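Local coordinates for protein YHR177W (Saccharomyces cerevisiae, PDB 4M8B) that probably binds DNA and regulates transcription through a WOPR domain, the part of the longer fungal protein contained in this chain, at residues D18-F23 and D176-V181; G11-E16 and L142-T147. All coordinates share one frame; numbering follows the deposited sequence.

The two contacts lie side by side, their centres 13 Å apart, in the WOPR domain of a DNA complex. Along the chain their segments alternate: 11-16, 18-23, 142-147, then 176-181. The loop 11-16 runs straight into helix 16-28, which carries 18-23, so one N-terminal passage supplies the first half of both contacts. Contact 2 sets that loop over strand 137-147 of the antiparallel sheet; contact 1 pairs the helix with helix 172-179. Leu-19 packs on Leu-142, joining the two apolar layers. Early and late parts of the chain are thus brought together, with contact 2 about 4 Å and contact 1 about 8 Å, by nearest atoms, from the bound DNA.

Contact 1. Residues D18-F23 and D176-V181; sequences DLALVF and DALQKV
Leu-178 of the short helix 172-179 reaches across to Ala-20 and Phe-23 of helix 16-28, a helix-helix contact laid beside the antiparallel sheet of the WOPR domain. The joint is small, with 129 Å² buried in all, and no hydrogen bond crosses it; its substance is one leucine side chain set against one side of the opposing helix. The tight part is at Ala-20, whose CB lies 3.7 Å from Leu-178 CD1. The same methyl comes within 3.8 Å of Ala-20 CA, so the leucine end rests on the backbone of the helix as well as on the small side chain. Its torsions explain this reach: CG is anti to the carbonyl carbon, and CD1 then continues the chain in extended form, chi2 174°, pointing straight at the neighbouring helix. Leu-19 stands next to this spot, more loosely, its CB 4.6 Å from Leu-178 CD1. Strands 113-128 and 137-147 of the sheet complete the apolar layer: Phe-123 is touched by both Leu-19 and Leu-178, while Phe-23 also packs on Leu-125, Phe-140 and Leu-142.

On the solvent side, Gln-179 and Lys-180 are exposed and contribute nothing across the contact, and the glutamine side chain is poorly ordered. Here the interactions become polar: Lys-79 NZ hydrogen-bonds to Leu-178 O and so ties the backbone of the very residue whose side chain is buried. The two ends of Leu-178 thus differ in their surroundings, the methyls buried among apolar side chains and the carbonyl met by the lysine ammonium. The second methyl branches toward Phe-23, three residues on from Ala-20, and meets the ring obliquely, with Leu-178 CD2 4.3 Å from Phe-23 CE2.

Contact 2. Residues G11-E16 and L142-T147; sequences GYIDDE and LIAYYT
A water molecule bridges Gly-11 and Tyr-145, giving a hydrogen to each carbonyl: it lies 2.6 Å from Gly-11 O and 3.1 Å from Tyr-145 O. Two backbone acceptors that could not bond to each other are thereby joined, and this is the polar link between loop 11-16 and strand 137-147, since no direct hydrogen bond runs between the segments.

Next to the water, Tyr-12 and Tyr-146 form a T-shaped (edge-to-face) pair, their ring centroids 5.0 Å apart and their planes at 74°. The edge belongs to Tyr-12: its CE1 comes over one face of Tyr-146, displaced toward the rim, and is nearest CD2 of that ring at 3.6 Å. Tyr-12 sends its ring out with CG anti to the backbone N, chi1 173°, which brings the CD1/CE1 edge of the ring over Tyr-146. Tyr-146 instead holds CG between its backbone N and carbonyl carbon, chi1 60°, a setting that lays one ring face against the edge of Tyr-12. Lys-121 of strand 113-128 touches both tyrosines.

Ile-13 continues the apolar contact. Its CG1 lies 4.3 Å from Ala-144 CB and 4.4 Å from Leu-142 CD2, resting on the same side of the strand that bears Tyr-146, as expected of alternate residues. Ile-52, Leu-19 and Val-22 pack around this isoleucine too, while its carbonyl O accepts a bond from Lys-121 NZ. Just beyond, Asp-15 is the N-cap of helix 16-28 and pairs with Arg-158.

Strand 137-147 already has 51-56 and 113-128 as sheet partners, so the loop covers its face and does not extend the sheet. Its hold on the strand itself is therefore aromatic and aliphatic, with a single water mediating the backbone polarity.

Contact 1. Residues D18-F23 and D176-V181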
loop_
_atom_site.group_PDB
_atom_site.type_symbol
_atom_site.label_atom_id
_atom_site.label_comp_id
_atom_site.label_asym_id
_atom_site.label_seq_id
_atom_site.Cartn_x
_atom_site.Cartn_y
_atom_site.Cartn_z
ATOM N N ASP C 18 -7.602 2.637 -9.524
ATOM C CA ASP C 18 -7.842 2.151 -8.172
ATOM C C ASP C 18 -7.360 3.166 -7.131
ATOM O O ASP C 18 -8.066 3.456 -6.167
ATOM C CB ASP C 18 -7.167 0.793 -7.958
ATOM C CG ASP C 18 -7.877 -0.337 -8.691
ATOM O OD1 ASP C 18 -9.116 -0.268 -8.830
ATOM O OD2 ASP C 18 -7.200 -1.295 -9.122
ATOM N N LEU C 19 -6.164 3.708 -7.342
ATOM C CA LEU C 19 -5.606 4.727 -6.454
ATOM C C LEU C 19 -6.491 5.962 -6.377
ATOM O O LEU C 19 -6.733 6.498 -5.296
ATOM C CB LEU C 19 -4.220 5.158 -6.933
ATOM C CG LEU C 19 -3.013 4.300 -6.570
ATOM C CD1 LEU C 19 -1.775 4.821 -7.282
ATOM C CD2 LEU C 19 -2.809 4.313 -5.068
ATOM N N ALA C 20 -6.963 6.410 -7.536
ATOM C CA ALA C 20 -7.706 7.660 -7.633
ATOM C C ALA C 20 -8.994 7.605 -6.826
ATOM O O ALA C 20 -9.367 8.574 -6.164
ATOM C CB ALA C 20 -7.999 7.986 -9.081
ATOM N N LEU C 21 -9.664 6.461 -6.877
ATOM C CA LEU C 21 -10.909 6.269 -6.145
ATOM C C LEU C 21 -10.686 6.329 -4.632
ATOM O O LEU C 21 -11.445 6.980 -3.913
ATOM C CB LEU C 21 -11.568 4.949 -6.554
ATOM C CG LEU C 21 -12.093 4.918 -7.994
ATOM C CD1 LEU C 21 -12.415 3.499 -8.444
ATOM C CD2 LEU C 21 -13.318 5.805 -8.124
ATOM N N VAL C 22 -9.638 5.660 -4.157
ATOM C CA VAL C 22 -9.311 5.658 -2.733
ATOM C C VAL C 22 -8.990 7.065 -2.234
ATOM O O VAL C 22 -9.552 7.525 -1.242
ATOM C CB VAL C 22 -8.124 4.725 -2.427
ATOM C CG1 VAL C 22 -7.776 4.777 -0.944
ATOM C CG2 VAL C 22 -8.444 3.303 -2.855
ATOM N N PHE C 23 -8.089 7.743 -2.935
ATOM C CA PHE C 23 -7.717 9.112 -2.601
ATOM C C PHE C 23 -8.925 10.047 -2.605
ATOM O O PHE C 23 -9.114 10.823 -1.669
ATOM C CB PHE C 23 -6.647 9.620 -3.568
ATOM C CG PHE C 23 -5.259 9.117 -3.265
ATOM C CD1 PHE C 23 -4.799 9.046 -1.961
ATOM C CD2 PHE C 23 -4.414 8.715 -4.284
ATOM C CE1 PHE C 23 -3.519 8.589 -1.682
ATOM C CE2 PHE C 23 -3.135 8.255 -4.010
ATOM C CZ PHE C 23 -2.688 8.192 -2.709
ATOM N N ASP C 176 -4.521 14.145 -13.131
ATOM C CA ASP C 176 -3.330 14.793 -13.674
ATOM C C ASP C 176 -2.145 14.620 -12.729
ATOM O O ASP C 176 -1.048 14.260 -13.155
ATOM C CB ASP C 176 -3.590 16.279 -13.937
ATOM C CG ASP C 176 -4.561 16.510 -15.081
ATOM O OD1 ASP C 176 -4.627 15.656 -15.990
ATOM O OD2 ASP C 176 -5.255 17.550 -15.072
ATOM N N ALA C 177 -2.381 14.876 -11.446
ATOM C CA ALA C 177 -1.355 14.715 -10.422
ATOM C C ALA C 177 -0.807 13.288 -10.387
ATOM O O ALA C 177 0.390 13.075 -10.191
ATOM C CB ALA C 177 -1.906 15.105 -9.061
ATOM N N LEU C 178 -1.691 12.316 -10.585
ATOM C CA LEU C 178 -1.311 10.908 -10.534
ATOM C C LEU C 178 -0.434 10.483 -11.709
ATOM O O LEU C 178 0.442 9.633 -11.560
ATOM C CB LEU C 178 -2.554 10.018 -10.454
ATOM C CG LEU C 178 -3.251 9.998 -9.095
ATOM C CD1 LEU C 178 -4.546 9.203 -9.158
ATOM C CD2 LEU C 178 -2.316 9.418 -8.049
ATOM N N GLN C 179 -0.669 11.068 -12.876
ATOM C CA GLN C 179 0.104 10.706 -14.058
ATOM C C GLN C 179 1.478 11.382 -14.054
ATOM O O GLN C 179 2.425 10.881 -14.663
ATOM C CB GLN C 179 -0.679 11.020 -15.339
ATOM C CG GLN C 179 -0.846 12.501 -15.635
ATOM C CD GLN C 179 0.217 13.028 -16.581
ATOM O OE1 GLN C 179 0.902 12.258 -17.255
ATOM N NE2 GLN C 179 0.360 14.349 -16.634
ATOM N N LYS C 180 1.583 12.509 -13.352
ATOM C CA LYS C 180 2.849 13.232 -13.232
ATOM C C LYS C 180 3.853 12.491 -12.352
ATOM O O LYS C 180 5.039 12.821 -12.340
ATOM C CB LYS C 180 2.625 14.637 -12.657
ATOM C CG LYS C 180 1.931 15.613 -13.592
ATOM C CD LYS C 180 2.064 17.045 -13.080
ATOM C CE LYS C 180 1.402 17.228 -11.721
ATOM N NZ LYS C 180 -0.086 17.193 -11.802
ATOM N N VAL C 181 3.372 11.499 -11.612
ATOM C CA VAL C 181 4.204 10.784 -10.646
ATOM C C VAL C 181 5.114 9.738 -11.296
ATOM O O VAL C 181 4.687 8.996 -12.181
ATOM C CB VAL C 181 3.341 10.113 -9.561
ATOM C CG1 VAL C 181 4.186 9.192 -8.696
ATOM C CG2 VAL C 181 2.649 11.167 -8.713
#

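Contact 2. Residues G11-E16 and L142-T147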
loop_
_atom_site.group_PDB
_atom_site.type_symbol
_atom_site.label_atom_id
_atom_site.label_comp_id
_atom_site.label_asym_id
_atom_site.label_seq_id
_atom_site.Cartn_x
_atom_site.Cartn_y
_atom_site.Cartn_z
ATOM N N GLY C 11 -9.521 -3.857 -0.060
ATOM C CA GLY C 11 -9.422 -4.243 -1.453
ATOM C C GLY C 11 -8.002 -4.455 -1.939
ATOM O O GLY C 11 -7.097 -4.735 -1.150
ATOM N N TYR C 12 -7.817 -4.322 -3.250
ATOM C CA TYR C 12 -6.512 -4.495 -3.876
ATOM C C TYR C 12 -6.258 -3.410 -4.919
ATOM O O TYR C 12 -7.101 -3.160 -5.780
ATOM C CB TYR C 12 -6.414 -5.871 -4.532
ATOM C CG TYR C 12 -5.153 -6.061 -5.337
ATOM C CD1 TYR C 12 -3.945 -6.326 -4.711
ATOM C CD2 TYR C 12 -5.169 -5.975 -6.723
ATOM C CE1 TYR C 12 -2.783 -6.500 -5.441
ATOM C CE2 TYR C 12 -4.012 -6.146 -7.463
ATOM C CZ TYR C 12 -2.821 -6.410 -6.816
ATOM O OH TYR C 12 -1.662 -6.581 -7.539
ATOM N N ILE C 13 -5.095 -2.771 -4.839
ATOM C CA ILE C 13 -4.743 -1.713 -5.779
ATOM C C ILE C 13 -3.926 -2.276 -6.939
ATOM O O ILE C 13 -2.881 -2.891 -6.725
ATOM C CB ILE C 13 -3.936 -0.596 -5.091
ATOM C CG1 ILE C 13 -4.673 -0.094 -3.844
ATOM C CG2 ILE C 13 -3.651 0.537 -6.064
ATOM C CD1 ILE C 13 -6.139 0.205 -4.068
ATOM N N ASP C 14 -4.403 -2.067 -8.165
ATOM C CA ASP C 14 -3.696 -2.561 -9.344
ATOM C C ASP C 14 -3.129 -1.430 -10.202
ATOM O O ASP C 14 -1.969 -1.479 -10.614
ATOM C CB ASP C 14 -4.603 -3.460 -10.187
ATOM C CG ASP C 14 -3.853 -4.146 -11.310
ATOM O OD1 ASP C 14 -3.243 -5.205 -11.055
ATOM O OD2 ASP C 14 -3.868 -3.626 -12.446
ATOM N N ASP C 15 -3.947 -0.414 -10.463
ATOM C CA ASP C 15 -3.533 0.703 -11.309
ATOM C C ASP C 15 -3.950 2.060 -10.740
ATOM O O ASP C 15 -4.462 2.144 -9.624
ATOM C CB ASP C 15 -4.082 0.535 -12.729
ATOM C CG ASP C 15 -5.592 0.680 -12.793
ATOM O OD1 ASP C 15 -6.269 0.343 -11.800
ATOM O OD2 ASP C 15 -6.105 1.129 -13.838
ATOM N N GLU C 16 -3.731 3.116 -11.517
ATOM C CA GLU C 16 -3.991 4.477 -11.055
ATOM C C GLU C 16 -5.478 4.763 -10.848
ATOM O O GLU C 16 -5.843 5.649 -10.076
ATOM C CB GLU C 16 -3.375 5.504 -12.013
ATOM C CG GLU C 16 -1.868 5.367 -12.186
ATOM C CD GLU C 16 -1.264 6.472 -13.037
ATOM O OE1 GLU C 16 -1.848 7.577 -13.094
ATOM O OE2 GLU C 16 -0.201 6.233 -13.650
ATOM N N LEU C 142 0.051 5.912 0.753
ATOM C CA LEU C 142 -0.864 4.790 0.621
ATOM C C LEU C 142 -0.129 3.469 0.805
ATOM O O LEU C 142 0.864 3.196 0.128
ATOM C CB LEU C 142 -1.594 4.838 -0.726
ATOM C CG LEU C 142 -2.714 3.811 -0.906
ATOM C CD1 LEU C 142 -3.790 4.327 -1.848
ATOM C CD2 LEU C 142 -2.144 2.499 -1.420
ATOM N N ILE C 143 -0.621 2.657 1.736
ATOM C CA ILE C 143 -0.054 1.339 1.991
ATOM C C ILE C 143 -1.128 0.278 1.768
ATOM O O ILE C 143 -2.246 0.400 2.271
ATOM C CB ILE C 143 0.472 1.220 3.432
ATOM C CG1 ILE C 143 1.244 2.479 3.829
ATOM C CG2 ILE C 143 1.350 -0.009 3.583
ATOM C CD1 ILE C 143 2.563 2.642 3.107
ATOM N N ALA C 144 -0.791 -0.759 1.008
ATOM C CA ALA C 144 -1.737 -1.837 0.742
ATOM C C ALA C 144 -1.096 -3.195 0.980
ATOM O O ALA C 144 -0.022 -3.483 0.457
ATOM C CB ALA C 144 -2.276 -1.737 -0.678
ATOM N N TYR C 145 -1.760 -4.027 1.777
ATOM C CA TYR C 145 -1.268 -5.368 2.049
ATOM C C TYR C 145 -2.077 -6.402 1.282
ATOM O O TYR C 145 -3.294 -6.280 1.138
ATOM C CB TYR C 145 -1.320 -5.674 3.546
ATOM C CG TYR C 145 -0.437 -4.783 4.382
ATOM C CD1 TYR C 145 0.875 -5.135 4.659
ATOM C CD2 TYR C 145 -0.915 -3.589 4.896
ATOM C CE1 TYR C 145 1.684 -4.323 5.428
ATOM C CE2 TYR C 145 -0.113 -2.772 5.665
ATOM C CZ TYR C 145 1.184 -3.143 5.928
ATOM O OH TYR C 145 1.983 -2.325 6.691
ATOM N N TYR C 146 -1.387 -7.424 0.796
ATOM C CA TYR C 146 -2.032 -8.496 0.056
ATOM C C TYR C 146 -1.109 -9.702 0.010
ATOM O O TYR C 146 -0.025 -9.682 0.594
ATOM C CB TYR C 146 -2.397 -8.035 -1.356
ATOM C CG TYR C 146 -1.214 -7.600 -2.188
ATOM C CD1 TYR C 146 -0.601 -6.376 -1.969
ATOM C CD2 TYR C 146 -0.720 -8.408 -3.202
ATOM C CE1 TYR C 146 0.479 -5.974 -2.727
ATOM C CE2 TYR C 146 0.359 -8.013 -3.967
ATOM C CZ TYR C 146 0.952 -6.794 -3.726
ATOM O OH TYR C 146 2.026 -6.396 -4.484
ATOM N N THR C 147 -1.537 -10.754 -0.674
ATOM C CA THR C 147 -0.735 -11.968 -0.749
ATOM C C THR C 147 -0.768 -12.567 -2.147
ATOM O O THR C 147 -1.742 -12.391 -2.878
ATOM C CB THR C 147 -1.207 -13.016 0.274
ATOM O OG1 THR C 147 -0.346 -14.159 0.226
ATOM C CG2 THR C 147 -2.631 -13.445 -0.029
HETATM O O HOH W 1 -4.457 -4.572 -1.155
#